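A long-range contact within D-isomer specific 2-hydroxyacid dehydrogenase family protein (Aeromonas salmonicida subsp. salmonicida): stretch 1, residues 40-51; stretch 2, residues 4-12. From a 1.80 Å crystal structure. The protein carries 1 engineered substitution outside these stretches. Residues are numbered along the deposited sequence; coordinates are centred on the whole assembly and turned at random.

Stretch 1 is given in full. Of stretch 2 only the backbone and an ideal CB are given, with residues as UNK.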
ATOM      1  N   ASP A  40     -22.613 -15.837  10.007  1.00 17.56           N
ATOM      2  CA  ASP A  40     -22.379 -17.141   9.367  1.00 17.58           C
ATOM      3  C   ASP A  40     -20.984 -17.646   9.683  1.00 17.76           C
ATOM      4  O   ASP A  40     -20.774 -18.851   9.868  1.00 19.40           O
ATOM      5  CB  ASP A  40     -22.566 -17.078   7.842  1.00 18.58           C
ATOM      6  CG  ASP A  40     -24.017 -16.986   7.426  1.00 26.56           C
ATOM      7  OD1 ASP A  40     -24.918 -17.150   8.283  1.00 19.59           O
ATOM      8  OD2 ASP A  40     -24.262 -16.746   6.223  1.00 18.82           O
ATOM      9  N   ALA A  41     -20.022 -16.739   9.780  1.00 16.91           N
ATOM     10  CA  ALA A  41     -18.653 -17.150  10.106  1.00 17.44           C
ATOM     11  C   ALA A  41     -18.524 -17.726  11.515  1.00 18.46           C
ATOM     12  O   ALA A  41     -17.721 -18.643  11.747  1.00 18.19           O
ATOM     13  CB  ALA A  41     -17.702 -16.010   9.909  1.00 17.07           C
ATOM     14  N   GLU A  42     -19.315 -17.199  12.460  1.00 18.84           N
ATOM     15  CA  GLU A  42     -19.305 -17.697  13.855  1.00 18.76           C
ATOM     16  C   GLU A  42     -19.469 -19.182  13.941  1.00 18.68           C
ATOM     17  O   GLU A  42     -18.845 -19.829  14.783  1.00 17.95           O
ATOM     18  CB  GLU A  42     -20.434 -17.060  14.700  1.00 19.64           C
ATOM     19  CG  GLU A  42     -20.426 -15.553  14.752  1.00 21.27           C
ATOM     20  CD  GLU A  42     -19.464 -14.956  15.770  1.00 20.81           C
ATOM     21  OE1 GLU A  42     -18.713 -15.708  16.426  1.00 21.39           O
ATOM     22  OE2 GLU A  42     -19.460 -13.706  15.918  1.00 21.82           O
ATOM     23  N   LYS A  43     -20.347 -19.717  13.096  1.00 18.72           N
ATOM     24  CA  LYS A  43     -20.670 -21.106  13.102  1.00 20.08           C
ATOM     25  C   LYS A  43     -19.614 -21.962  12.442  1.00 18.89           C
ATOM     26  O   LYS A  43     -19.574 -23.168  12.677  1.00 20.16           O
ATOM     27  CB  LYS A  43     -22.019 -21.350  12.417  1.00 22.53           C
ATOM     28  CG  LYS A  43     -23.126 -20.450  12.953  1.00 37.01           C
ATOM     29  CD  LYS A  43     -24.473 -20.828  12.386  1.00 25.96           C
ATOM     30  CE  LYS A  43     -25.555 -19.955  13.000  1.00 37.34           C
ATOM     31  NZ  LYS A  43     -26.473 -19.459  11.934  1.00 28.51           N
ATOM     32  N   LEU A  44     -18.776 -21.350  11.615  1.00 17.13           N
ATOM     33  CA  LEU A  44     -17.895 -22.120  10.737  1.00 15.95           C
ATOM     34  C   LEU A  44     -16.423 -22.033  11.065  1.00 14.12           C
ATOM     35  O   LEU A  44     -15.683 -22.942  10.716  1.00 14.15           O
ATOM     36  CB  LEU A  44     -18.095 -21.716   9.269  1.00 16.72           C
ATOM     37  CG  LEU A  44     -19.502 -21.925   8.694  1.00 23.44           C
ATOM     38  CD1 LEU A  44     -19.537 -21.320   7.316  1.00 16.60           C
ATOM     39  CD2 LEU A  44     -19.819 -23.420   8.625  1.00 16.84           C
ATOM     40  N   ILE A  45     -15.992 -20.979  11.743  1.00 12.60           N
ATOM     41  CA  ILE A  45     -14.551 -20.722  11.827  1.00 13.11           C
ATOM     42  C   ILE A  45     -13.824 -21.767  12.664  1.00 13.12           C
ATOM     43  O   ILE A  45     -12.660 -22.102  12.379  1.00 12.83           O
ATOM     44  CB  ILE A  45     -14.221 -19.311  12.323  1.00 14.31           C
ATOM     45  CG1 ILE A  45     -12.704 -19.105  12.259  1.00 18.29           C
ATOM     46  CG2 ILE A  45     -14.806 -19.081  13.738  1.00 18.85           C
ATOM     47  CD1 ILE A  45     -12.257 -17.802  11.843  1.00 17.61           C
ATOM     48  N   GLY A  46     -14.518 -22.308  13.674  1.00 12.95           N
ATOM     49  CA  GLY A  46     -13.911 -23.357  14.498  1.00 12.80           C
ATOM     50  C   GLY A  46     -13.561 -24.598  13.703  1.00 12.23           C
ATOM     51  O   GLY A  46     -12.733 -25.396  14.152  1.00 11.95           O
ATOM     52  N   GLU A  47     -14.199 -24.762  12.541  1.00 12.87           N
ATOM     53  CA  GLU A  47     -13.919 -25.877  11.653  1.00 14.37           C
ATOM     54  C   GLU A  47     -12.796 -25.685  10.625  1.00 11.90           C
ATOM     55  O   GLU A  47     -12.413 -26.648   9.958  1.00 12.75           O
ATOM     56  CB  GLU A  47     -15.183 -26.301  10.940  1.00 17.52           C
ATOM     57  CG  GLU A  47     -16.166 -26.937  11.912  1.00 31.93           C
ATOM     58  CD  GLU A  47     -17.481 -27.244  11.263  1.00 21.62           C
ATOM     59  OE1 GLU A  47     -18.499 -26.621  11.657  1.00 32.28           O
ATOM     60  OE2 GLU A  47     -17.492 -28.084  10.332  1.00 32.83           O
ATOM     61  N   ALA A  48     -12.271 -24.470  10.525  1.00  9.75           N
ATOM     62  CA  ALA A  48     -11.322 -24.126   9.448  1.00  9.97           C
ATOM     63  C   ALA A  48      -9.889 -24.427   9.847  1.00  9.58           C
ATOM     64  O   ALA A  48      -9.373 -23.879  10.840  1.00 10.18           O
ATOM     65  CB  ALA A  48     -11.457 -22.663   9.092  1.00  9.41           C
ATOM     66  N   HIS A  49      -9.247 -25.297   9.079  1.00  8.96           N
ATOM     67  CA  HIS A  49      -7.792 -25.409   9.149  1.00  8.99           C
ATOM     68  C   HIS A  49      -7.067 -24.277   8.435  1.00  8.59           C
ATOM     69  O   HIS A  49      -5.983 -23.899   8.850  1.00  8.91           O
ATOM     70  CB  HIS A  49      -7.333 -26.749   8.592  1.00 10.38           C
ATOM     71  CG  HIS A  49      -8.094 -27.897   9.156  1.00  9.65           C
ATOM     72  ND1 HIS A  49      -9.212 -28.405   8.534  1.00 11.06           N
ATOM     73  CD2 HIS A  49      -7.951 -28.595  10.311  1.00  9.72           C
ATOM     74  CE1 HIS A  49      -9.704 -29.398   9.263  1.00  9.28           C
ATOM     75  NE2 HIS A  49      -8.968 -29.523  10.351  1.00 11.20           N
ATOM     76  N   ILE A  50      -7.677 -23.746   7.378  1.00  8.39           N
ATOM     77  CA  ILE A  50      -7.051 -22.685   6.580  1.00  7.91           C
ATOM     78  C   ILE A  50      -8.049 -21.568   6.507  1.00  8.35           C
ATOM     79  O   ILE A  50      -9.229 -21.827   6.364  1.00  9.20           O
ATOM     80  CB  ILE A  50      -6.722 -23.169   5.135  1.00  8.36           C
ATOM     81  CG1 ILE A  50      -5.819 -24.425   5.215  1.00  8.41           C
ATOM     82  CG2 ILE A  50      -5.948 -22.065   4.354  1.00  8.54           C
ATOM     83  CD1 ILE A  50      -5.455 -24.981   3.863  1.00  9.92           C
ATOM     84  N   LEU A  51      -7.585 -20.325   6.584  1.00  7.35           N
ATOM     85  CA  LEU A  51      -8.498 -19.188   6.429  1.00  8.35           C
ATOM     86  C   LEU A  51      -7.938 -18.224   5.359  1.00  9.53           C
ATOM     87  O   LEU A  51      -6.728 -17.937   5.335  1.00 10.15           O
ATOM     88  CB  LEU A  51      -8.599 -18.462   7.771  1.00 10.32           C
ATOM     89  CG  LEU A  51      -9.528 -17.246   7.827  1.00 14.39           C
ATOM     90  CD1 LEU A  51     -10.987 -17.692   7.731  1.00 10.90           C
ATOM     91  CD2 LEU A  51      -9.274 -16.482   9.128  1.00 11.90           C
ATOM     92  N   UNK A   4     -14.075 -32.871   4.265  1.00 41.19           N
ATOM     93  CA  UNK A   4     -13.223 -33.172   3.051  1.00 40.93           C
ATOM     94  C   UNK A   4     -11.691 -33.003   3.293  1.00 39.36           C
ATOM     95  O   UNK A   4     -11.017 -32.327   2.530  1.00 40.31           O
ATOM     96  CB  UNK A   4     -13.636 -32.250   1.902  1.00 40.93           C
ATOM     97  N   UNK A   5     -11.184 -33.668   4.344  1.00 36.63           N
ATOM     98  CA  UNK A   5      -9.777 -33.631   4.903  1.00 33.29           C
ATOM     99  C   UNK A   5      -9.282 -32.360   5.605  1.00 28.30           C
ATOM    100  O   UNK A   5      -9.116 -32.384   6.828  1.00 28.45           O
ATOM    101  CB  UNK A   5      -8.800 -33.895   3.755  1.00 33.29           C
ATOM    102  N   UNK A   6      -8.966 -31.301   4.855  1.00 22.88           N
ATOM    103  CA  UNK A   6      -8.864 -29.981   5.468  1.00 18.61           C
ATOM    104  C   UNK A   6     -10.021 -29.120   5.005  1.00 15.54           C
ATOM    105  O   UNK A   6     -10.626 -29.385   3.962  1.00 15.54           O
ATOM    106  CB  UNK A   6      -7.528 -29.317   5.128  1.00 18.61           C
ATOM    107  N   UNK A   7     -10.300 -28.083   5.789  1.00 12.51           N
ATOM    108  CA  UNK A   7     -11.348 -27.103   5.486  1.00 10.33           C
ATOM    109  C   UNK A   7     -10.741 -25.712   5.364  1.00  9.80           C
ATOM    110  O   UNK A   7      -9.978 -25.310   6.229  1.00 10.22           O
ATOM    111  CB  UNK A   7     -12.434 -27.117   6.563  1.00 10.33           C
ATOM    112  N   UNK A   8     -11.060 -25.029   4.273  1.00  9.85           N
ATOM    113  CA  UNK A   8     -10.701 -23.629   4.056  1.00  9.86           C
ATOM    114  C   UNK A   8     -11.979 -22.818   4.281  1.00 10.71           C
ATOM    115  O   UNK A   8     -13.032 -23.178   3.755  1.00 12.25           O
ATOM    116  CB  UNK A   8     -10.118 -23.397   2.661  1.00  9.86           C
ATOM    117  N   UNK A   9     -11.880 -21.739   5.051  1.00 10.71           N
ATOM    118  CA  UNK A   9     -13.005 -20.799   5.164  1.00  9.85           C
ATOM    119  C   UNK A   9     -12.646 -19.491   4.464  1.00  8.53           C
ATOM    120  O   UNK A   9     -11.600 -18.931   4.760  1.00  7.88           O
ATOM    121  CB  UNK A   9     -13.361 -20.542   6.630  1.00  9.85           C
ATOM    122  N   UNK A  10     -13.550 -19.002   3.589  1.00  8.71           N
ATOM    123  CA  UNK A  10     -13.375 -17.736   2.864  1.00 10.44           C
ATOM    124  C   UNK A  10     -14.182 -16.675   3.602  1.00 11.13           C
ATOM    125  O   UNK A  10     -15.379 -16.852   3.793  1.00 12.76           O
ATOM    126  CB  UNK A  10     -13.816 -17.852   1.403  1.00 10.44           C
ATOM    127  N   UNK A  11     -13.492 -15.642   4.071  1.00 11.65           N
ATOM    128  CA  UNK A  11     -14.086 -14.551   4.841  1.00 12.89           C
ATOM    129  C   UNK A  11     -13.561 -13.217   4.243  1.00 11.83           C
ATOM    130  O   UNK A  11     -12.874 -12.400   4.921  1.00 11.61           O
ATOM    131  CB  UNK A  11     -13.745 -14.675   6.327  1.00 12.89           C
ATOM    132  N   UNK A  12     -13.903 -13.020   2.964  1.00 10.51           N
ATOM    133  CA  UNK A  12     -13.461 -11.871   2.176  1.00 10.68           C
ATOM    134  C   UNK A  12     -14.625 -11.149   1.479  1.00 11.51           C
ATOM    135  O   UNK A  12     -15.600 -11.773   1.091  1.00 10.53           O
ATOM    136  CB  UNK A  12     -12.438 -12.326   1.133  1.00 10.68           C
TER

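Position 4 has nothing of stretch 1 within 5.5 Å of its ideal CB, so the contact sets no preference; the deposited residue is S4. Position 5 is also unconstrained from across the gap, its CA-to-CB bond pointing away. Its phi/psi of 70/-75 is an uncommon backbone state, yet does not single out one residue. It is Q5, whose side chain stays clear of stretch 1; its backbone O approaches nearest, 3.9 Å from H49 CE1.

At position 6 the bond points sideways, and the ideal CB lies 3.9 Å from H49 ND1 and 5.0 Å from I50 CD1. A long side chain with an aliphatic stem would suit, as would a branched apolar one. R6 is found; its CD comes within 4.4 Å of I50 CD1.

Position 7 has its backbone held at both ends: its N donates to H49 ND1 (3.0 Å, 155°), and its O accepts from I50 N (3.0 Å, 157°) and, weakly, from H49 N (2.9 Å, 121°). The ideal CB sits 3.4 Å from E47 O, and phi/psi of -120/129 is extended, which favours compact or beta-branched residues such as threonine, valine or serine. T7 is deposited, with chi1 at -66°; its OG1 is hydrogen-bonded elsewhere in the structure.

Position 8 pairs with I50 in a parallel bridge (CA-CA 4.5 Å), and its CB shares a sheet face with the I50 side chain. Any medium-sized apolar residue would extend that face. L8 does so, its CD1 reaching 3.7 Å from I50 CG2, while its CA makes a CA-H...O contact with I50 O at 3.3 Å.

Position 9 bridges L51 (CA-CA 5.0 Å), and its N donates to I50 O (3.0 Å, 161°). The CB emerges on the L51 face, 3.8 Å from A48 CB and 3.9 Å from L51 CD1. This apolar hollow calls for leucine, isoleucine or methionine. L9 (t, p) has the largest covered area of the stretch, 121 Å²: its CD1 lies 4.1 Å from L44 CD1 and its CD2 4.0 Å from I45 CB.

Position 10 points away, so this contact leaves its identity undetermined; it is L10.

Position 11 points toward stretch 1, its ideal CB 4.3 Å from L51 CD1. A41 offers a small methyl beyond, so an apolar chain of some length suits. L11 bridges the space, placing CD1 3.9 Å from A41 CB.

Position 12 is out of reach and unconstrained here; it is S12.

Stretch 2 (4-12) SQRTLLLLS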
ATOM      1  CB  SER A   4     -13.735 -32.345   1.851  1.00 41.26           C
ATOM      2  OG  SER A   4     -13.049 -32.606   0.637  1.00 44.30           O
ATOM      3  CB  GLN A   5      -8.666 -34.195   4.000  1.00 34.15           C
ATOM      4  CG  GLN A   5      -7.448 -34.694   4.844  1.00 29.70           C
ATOM      5  CD  GLN A   5      -6.054 -34.267   4.335  1.00 34.55           C
ATOM      6  OE1 GLN A   5      -5.022 -34.847   4.722  1.00 30.52           O
ATOM      7  NE2 GLN A   5      -6.017 -33.279   3.473  1.00 29.70           N
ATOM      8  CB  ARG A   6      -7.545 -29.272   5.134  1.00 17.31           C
ATOM      9  CG  ARG A   6      -6.315 -29.867   5.855  1.00 11.76           C
ATOM     10  CD  ARG A   6      -5.080 -29.057   5.519  1.00 15.54           C
ATOM     11  NE  ARG A   6      -3.841 -29.659   6.037  1.00 12.24           N
ATOM     12  CZ  ARG A   6      -3.079 -30.518   5.369  1.00 16.75           C
ATOM     13  NH1 ARG A   6      -1.939 -30.949   5.901  1.00 13.41           N
ATOM     14  NH2 ARG A   6      -3.438 -30.946   4.168  1.00 13.17           N
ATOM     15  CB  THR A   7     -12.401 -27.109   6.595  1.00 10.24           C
ATOM     16  OG1 THR A   7     -13.090 -28.378   6.588  1.00 11.29           O
ATOM     17  CG2 THR A   7     -13.464 -25.979   6.373  1.00 11.02           C
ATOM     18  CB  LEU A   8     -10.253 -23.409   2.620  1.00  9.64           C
ATOM     19  CG  LEU A   8     -10.201 -21.953   2.102  1.00 12.45           C
ATOM     20  CD1 LEU A   8      -9.184 -21.106   2.894  1.00 10.81           C
ATOM     21  CD2 LEU A   8      -9.841 -21.964   0.627  1.00 10.77           C
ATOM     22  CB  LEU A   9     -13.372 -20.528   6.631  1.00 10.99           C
ATOM     23  CG  LEU A   9     -14.528 -19.511   6.864  1.00 11.19           C
ATOM     24  CD1 LEU A   9     -15.830 -20.017   6.247  1.00 12.22           C
ATOM     25  CD2 LEU A   9     -14.747 -19.316   8.383  1.00 12.70           C
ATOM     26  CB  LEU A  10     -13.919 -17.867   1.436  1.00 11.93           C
ATOM     27  CG  LEU A  10     -13.178 -18.912   0.585  1.00 11.37           C
ATOM     28  CD1 LEU A  10     -13.835 -19.019  -0.748  1.00 13.49           C
ATOM     29  CD2 LEU A  10     -11.724 -18.451   0.412  1.00 13.10           C
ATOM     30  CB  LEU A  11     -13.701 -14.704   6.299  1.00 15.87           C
ATOM     31  CG  LEU A  11     -14.172 -13.715   7.348  1.00 26.53           C
ATOM     32  CD1 LEU A  11     -15.685 -13.716   7.422  1.00 18.90           C
ATOM     33  CD2 LEU A  11     -13.577 -14.150   8.679  1.00 18.24           C
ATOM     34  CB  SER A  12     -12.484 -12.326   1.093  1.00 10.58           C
ATOM     35  OG  SER A  12     -12.142 -11.234   0.246  1.00 12.24           O
TER
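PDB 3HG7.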